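Local coordinates for protein carboxyl esterase NP (PDB 4CCW) that catalyses the hydrolysis of carboxylic esters to an alcohol and a carboxylate, working as a carboxylesterase of the alpha/beta hydrolase fold, at residues A150-P154 against G272-S276; E264-I268 against Y282-R286. All coordinates share one frame; numbering follows the deposited sequence.

Interaction 1: A150-P154 against G272-S276; sequences AILSP and GHVLS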
loop_
_atom_site.group_PDB
_atom_site.type_symbol
_atom_site.label_atom_id
_atom_site.label_comp_id
_atom_site.label_asym_id
_atom_site.label_seq_id
_atom_site.Cartn_x
_atom_site.Cartn_y
_atom_site.Cartn_z
ATOM N N ALA A 150 -3.994 1.921 10.204
ATOM C CA ALA A 150 -5.192 1.724 9.411
ATOM C C ALA A 150 -4.792 0.799 8.279
ATOM O O ALA A 150 -3.875 1.105 7.494
ATOM C CB ALA A 150 -5.712 3.049 8.867
ATOM N N ILE A 151 -5.460 -0.344 8.224
ATOM C CA ILE A 151 -5.130 -1.389 7.258
ATOM C C ILE A 151 -6.321 -1.474 6.335
ATOM O O ILE A 151 -7.428 -1.782 6.773
ATOM C CB ILE A 151 -4.817 -2.726 7.978
ATOM C CG1 ILE A 151 -3.522 -2.581 8.793
ATOM C CG2 ILE A 151 -4.738 -3.887 6.993
ATOM C CD1 ILE A 151 -3.208 -3.755 9.706
ATOM N N LEU A 152 -6.096 -1.152 5.059
ATOM C CA LEU A 152 -7.182 -1.050 4.090
ATOM C C LEU A 152 -7.077 -2.179 3.088
ATOM O O LEU A 152 -6.044 -2.300 2.426
ATOM C CB LEU A 152 -7.112 0.298 3.341
ATOM C CG LEU A 152 -7.594 1.608 4.001
ATOM C CD1 LEU A 152 -7.350 1.722 5.498
ATOM C CD2 LEU A 152 -6.994 2.816 3.289
ATOM N N SER A 153 -8.133 -2.989 2.952
ATOM C CA SER A 153 -8.163 -4.020 1.899
ATOM C C SER A 153 -6.811 -4.766 1.799
ATOM O O SER A 153 -6.218 -4.834 0.720
ATOM C CB SER A 153 -8.455 -3.374 0.540
ATOM O OG SER A 153 -9.644 -2.603 0.592
ATOM N N PRO A 154 -6.314 -5.317 2.927
ATOM C CA PRO A 154 -4.952 -5.873 2.915
ATOM C C PRO A 154 -4.766 -7.058 1.970
ATOM O O PRO A 154 -5.662 -7.895 1.850
ATOM C CB PRO A 154 -4.755 -6.351 4.351
ATOM C CG PRO A 154 -6.152 -6.599 4.871
ATOM C CD PRO A 154 -6.963 -5.498 4.237
ATOM N N GLY A 272 -15.023 -1.151 -3.112
ATOM C CA GLY A 272 -14.443 -2.473 -3.210
ATOM C C GLY A 272 -13.030 -2.413 -2.692
ATOM O O GLY A 272 -12.755 -1.814 -1.653
ATOM N N HIS A 273 -12.130 -3.056 -3.430
ATOM C CA HIS A 273 -10.736 -3.152 -3.039
ATOM C C HIS A 273 -10.052 -1.811 -2.886
ATOM O O HIS A 273 -9.390 -1.555 -1.882
ATOM C CB HIS A 273 -9.993 -4.023 -4.055
ATOM C CG HIS A 273 -8.606 -4.413 -3.630
ATOM N ND1 HIS A 273 -8.355 -5.113 -2.502
ATOM C CD2 HIS A 273 -7.369 -4.179 -4.231
ATOM C CE1 HIS A 273 -7.024 -5.307 -2.393
ATOM N NE2 HIS A 273 -6.431 -4.741 -3.452
ATOM N N VAL A 274 -10.171 -0.951 -3.884
ATOM C CA VAL A 274 -9.416 0.301 -3.870
ATOM C C VAL A 274 -10.277 1.383 -3.217
ATOM O O VAL A 274 -10.592 2.436 -3.805
ATOM C CB VAL A 274 -8.915 0.674 -5.285
ATOM C CG1 VAL A 274 -7.804 1.716 -5.191
ATOM C CG2 VAL A 274 -8.380 -0.570 -5.994
ATOM N N LEU A 275 -10.668 1.110 -1.976
ATOM C CA LEU A 275 -11.684 1.902 -1.301
ATOM C C LEU A 275 -11.283 3.360 -1.013
ATOM O O LEU A 275 -12.135 4.247 -0.946
ATOM C CB LEU A 275 -12.182 1.162 -0.043
ATOM C CG LEU A 275 -11.217 0.702 1.043
ATOM C CD1 LEU A 275 -10.864 1.866 1.951
ATOM C CD2 LEU A 275 -11.854 -0.398 1.887
ATOM N N SER A 276 -9.981 3.598 -0.873
ATOM C CA SER A 276 -9.439 4.948 -0.681
ATOM C C SER A 276 -9.683 5.868 -1.892
ATOM O O SER A 276 -9.756 7.099 -1.748
ATOM C CB SER A 276 -7.935 4.862 -0.374
ATOM O OG SER A 276 -7.232 4.222 -1.430
#

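Interaction 2: E264-I268 against Y282-R286; sequences EAEVI and YVNER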
loop_
_atom_site.group_PDB
_atom_site.type_symbol
_atom_site.label_atom_id
_atom_site.label_comp_id
_atom_site.label_asym_id
_atom_site.label_seq_id
_atom_site.Cartn_x
_atom_site.Cartn_y
_atom_site.Cartn_z
ATOM N N GLU A 264 -10.822 -2.000 15.327
ATOM C CA GLU A 264 -12.072 -1.408 14.883
ATOM C C GLU A 264 -12.143 -1.810 13.415
ATOM O O GLU A 264 -11.308 -1.404 12.615
ATOM C CB GLU A 264 -12.071 0.125 15.084
ATOM C CG GLU A 264 -11.879 0.564 16.543
ATOM C CD GLU A 264 -12.065 2.064 16.769
ATOM O OE1 GLU A 264 -12.440 2.795 15.832
ATOM O OE2 GLU A 264 -11.849 2.524 17.906
ATOM N N ALA A 265 -13.101 -2.663 13.072
ATOM C CA ALA A 265 -13.173 -3.189 11.714
ATOM C C ALA A 265 -14.548 -2.943 11.126
ATOM O O ALA A 265 -15.546 -3.047 11.831
ATOM C CB ALA A 265 -12.836 -4.683 11.700
ATOM N N GLU A 266 -14.594 -2.608 9.834
ATOM C CA GLU A 266 -15.873 -2.386 9.153
ATOM C C GLU A 266 -15.788 -2.646 7.665
ATOM O O GLU A 266 -14.722 -2.500 7.051
ATOM C CB GLU A 266 -16.435 -0.976 9.424
ATOM C CG GLU A 266 -15.612 0.150 8.827
ATOM C CD GLU A 266 -16.199 1.518 9.120
ATOM O OE1 GLU A 266 -16.181 1.937 10.302
ATOM O OE2 GLU A 266 -16.701 2.161 8.171
ATOM N N VAL A 267 -16.928 -3.056 7.109
ATOM C CA VAL A 267 -17.094 -3.224 5.672
ATOM C C VAL A 267 -17.861 -2.011 5.182
ATOM O O VAL A 267 -18.990 -1.767 5.608
ATOM C CB VAL A 267 -17.861 -4.509 5.318
ATOM C CG1 VAL A 267 -18.139 -4.564 3.814
ATOM C CG2 VAL A 267 -17.071 -5.736 5.742
ATOM N N ILE A 268 -17.228 -1.258 4.294
ATOM C CA ILE A 268 -17.729 0.023 3.811
ATOM C C ILE A 268 -18.653 -0.138 2.608
ATOM O O ILE A 268 -18.413 -0.968 1.742
ATOM C CB ILE A 268 -16.553 0.949 3.454
ATOM C CG1 ILE A 268 -15.862 1.399 4.737
ATOM C CG2 ILE A 268 -17.011 2.152 2.631
ATOM C CD1 ILE A 268 -14.484 1.970 4.513
ATOM N N TYR A 282 -15.444 9.584 2.677
ATOM C CA TYR A 282 -15.724 8.771 3.856
ATOM C C TYR A 282 -14.439 8.245 4.461
ATOM O O TYR A 282 -14.235 8.328 5.666
ATOM C CB TYR A 282 -16.650 7.582 3.551
ATOM C CG TYR A 282 -16.918 6.766 4.799
ATOM C CD1 TYR A 282 -17.767 7.252 5.793
ATOM C CD2 TYR A 282 -16.281 5.539 5.013
ATOM C CE1 TYR A 282 -17.998 6.533 6.955
ATOM C CE2 TYR A 282 -16.504 4.811 6.174
ATOM C CZ TYR A 282 -17.361 5.307 7.134
ATOM O OH TYR A 282 -17.578 4.590 8.286
ATOM N N VAL A 283 -13.586 7.678 3.611
ATOM C CA VAL A 283 -12.357 7.028 4.080
ATOM C C VAL A 283 -11.405 8.025 4.747
ATOM O O VAL A 283 -10.830 7.737 5.814
ATOM C CB VAL A 283 -11.678 6.250 2.941
ATOM C CG1 VAL A 283 -10.312 5.740 3.376
ATOM C CG2 VAL A 283 -12.568 5.083 2.522
ATOM N N ASN A 284 -11.262 9.200 4.132
ATOM C CA ASN A 284 -10.444 10.267 4.701
ATOM C C ASN A 284 -10.834 10.598 6.142
ATOM O O ASN A 284 -9.982 10.578 7.015
ATOM C CB ASN A 284 -10.522 11.547 3.860
ATOM C CG ASN A 284 -9.813 11.414 2.524
ATOM O OD1 ASN A 284 -9.190 10.395 2.240
ATOM N ND2 ASN A 284 -9.912 12.453 1.696
ATOM N N GLU A 285 -12.118 10.898 6.369
ATOM C CA GLU A 285 -12.626 11.261 7.706
ATOM C C GLU A 285 -12.532 10.099 8.690
ATOM O O GLU A 285 -12.188 10.293 9.865
ATOM C CB GLU A 285 -14.084 11.748 7.631
ATOM C CG GLU A 285 -14.669 12.226 8.962
ATOM C CD GLU A 285 -15.150 11.108 9.891
ATOM O OE1 GLU A 285 -15.488 10.007 9.416
ATOM O OE2 GLU A 285 -15.214 11.343 11.123
ATOM N N ARG A 286 -12.858 8.902 8.209
ATOM C CA ARG A 286 -12.896 7.715 9.059
ATOM C C ARG A 286 -11.518 7.432 9.646
ATOM O O ARG A 286 -11.395 7.155 10.827
ATOM C CB ARG A 286 -13.412 6.497 8.278
ATOM C CG ARG A 286 -13.464 5.201 9.086
ATOM C CD ARG A 286 -14.478 5.300 10.213
ATOM N NE ARG A 286 -14.451 4.204 11.192
ATOM C CZ ARG A 286 -13.854 4.260 12.387
ATOM N NH1 ARG A 286 -13.185 5.348 12.763
ATOM N NH2 ARG A 286 -13.921 3.220 13.215
HETATM O O HOH W 1 -12.378 5.531 15.593
HETATM O O HOH W 2 -14.513 0.705 12.375
#

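Interaction 1: A150-P154 against G272-S276
Ser153 meets the loop of His273, the probable active-site proton acceptor, in the alpha/beta hydrolase fold, near the C-terminal end of strand 146-152. Its hydroxyl donates to the backbone oxygen: Ser153 OG lies 2.7 Å from His273 O, with a C=O...donor angle of 128°. With chi1 at -54°, OG sits beside the serine's own backbone N, turned to the His273 carbonyl. That oxygen also receives a weak bond from Leu275 N, which closes an inverse gamma turn centred on Val274 at the helix N-cap. The tight part is here: Ser153 OG is 3.4 Å from Leu275 CD2, and CB of the same serine comes within 3.5 Å of His273 ND1. Packing is looser toward Ser276, where Leu152 CD2 is 4.3 Å from Ser276 CB; all the touching residues are buried. The imidazole ND1 is hydrogen-bonded to Glu244, and the ring touches Ser129 of a probable nucleophile elbow and the bound (2-hydroxyethoxy)acetic acid. Without the hydroxyl, as with an alanine here, the His273 carbonyl would probably keep, of the bonds described, just the weak one from Leu275 N. Next to the serine, Leu152 and Leu275 side chains cross at about a right angle, Leu152 CG lying 3.9 Å from Leu275 CD1.

Interaction 2: E264-I268 against Y282-R286
A salt-bridge network of Glu264, Glu266 and Arg286 joins strand 264-268 to helix 282-286 on the flank of the alpha/beta hydrolase sheet. The short segments run nearly antiparallel, at 166°, with axes 11.9 Å apart, so long side chains span the gap. Arg286 presents the edge of its guanidinium to both acids: NE reaches Glu266 OE1 at 3.0 Å, while NH2 reaches Glu264 OE1 at 3.0 Å, nearly along the C-O axis of that oxygen. Both bonds are close to straight and lie near the guanidinium plane, yet NE approaches Glu266 from above its carboxylate plane. A bend at chi2 (65°) turns the arginine chain into this position. Two waters reinforce the bridges, one between Glu264 OE1 and Arg286 NH1, the other between Glu266 OE1 and Arg286 NH2. The second Glu266 oxygen, OE2, accepts the Tyr282 hydroxyl through its syn lone pair, with OH 2.6 Å away, so Glu266 is gripped at both oxygens. Apolar contact takes over at Ile268, whose CG1 packs 3.8 Å from Tyr282 CE2. Strand 263-268 pairs in parallel with strand 236-241; helix 249-259 packs on Ala265 and Val267, whereas helix 280-291 meets Glu264, Glu266 and Ile268.

In the fold
Interaction 1 is fully buried, its centre about 9 Å from the centre of the chain, whereas interaction 2 lies about 16 Å out and is partly exposed. Both reach the same parallel region of the sheet, where strand 236-241 separates strand 146-152 from strand 263-268. The chemistry follows this placement: a hydroxyl-to-carbonyl bond and leucine packing near the ligand pocket, against carboxylates, a guanidinium and bridging waters farther out. The chain connects them, since strand 263-268 leads through the histidine loop into helix 275-278 and then helix 280-291. They also touch directly, Leu275 O lying 3.6 Å from Val283 CG2, so the short helix of interaction 1 packs on the helix of interaction 2.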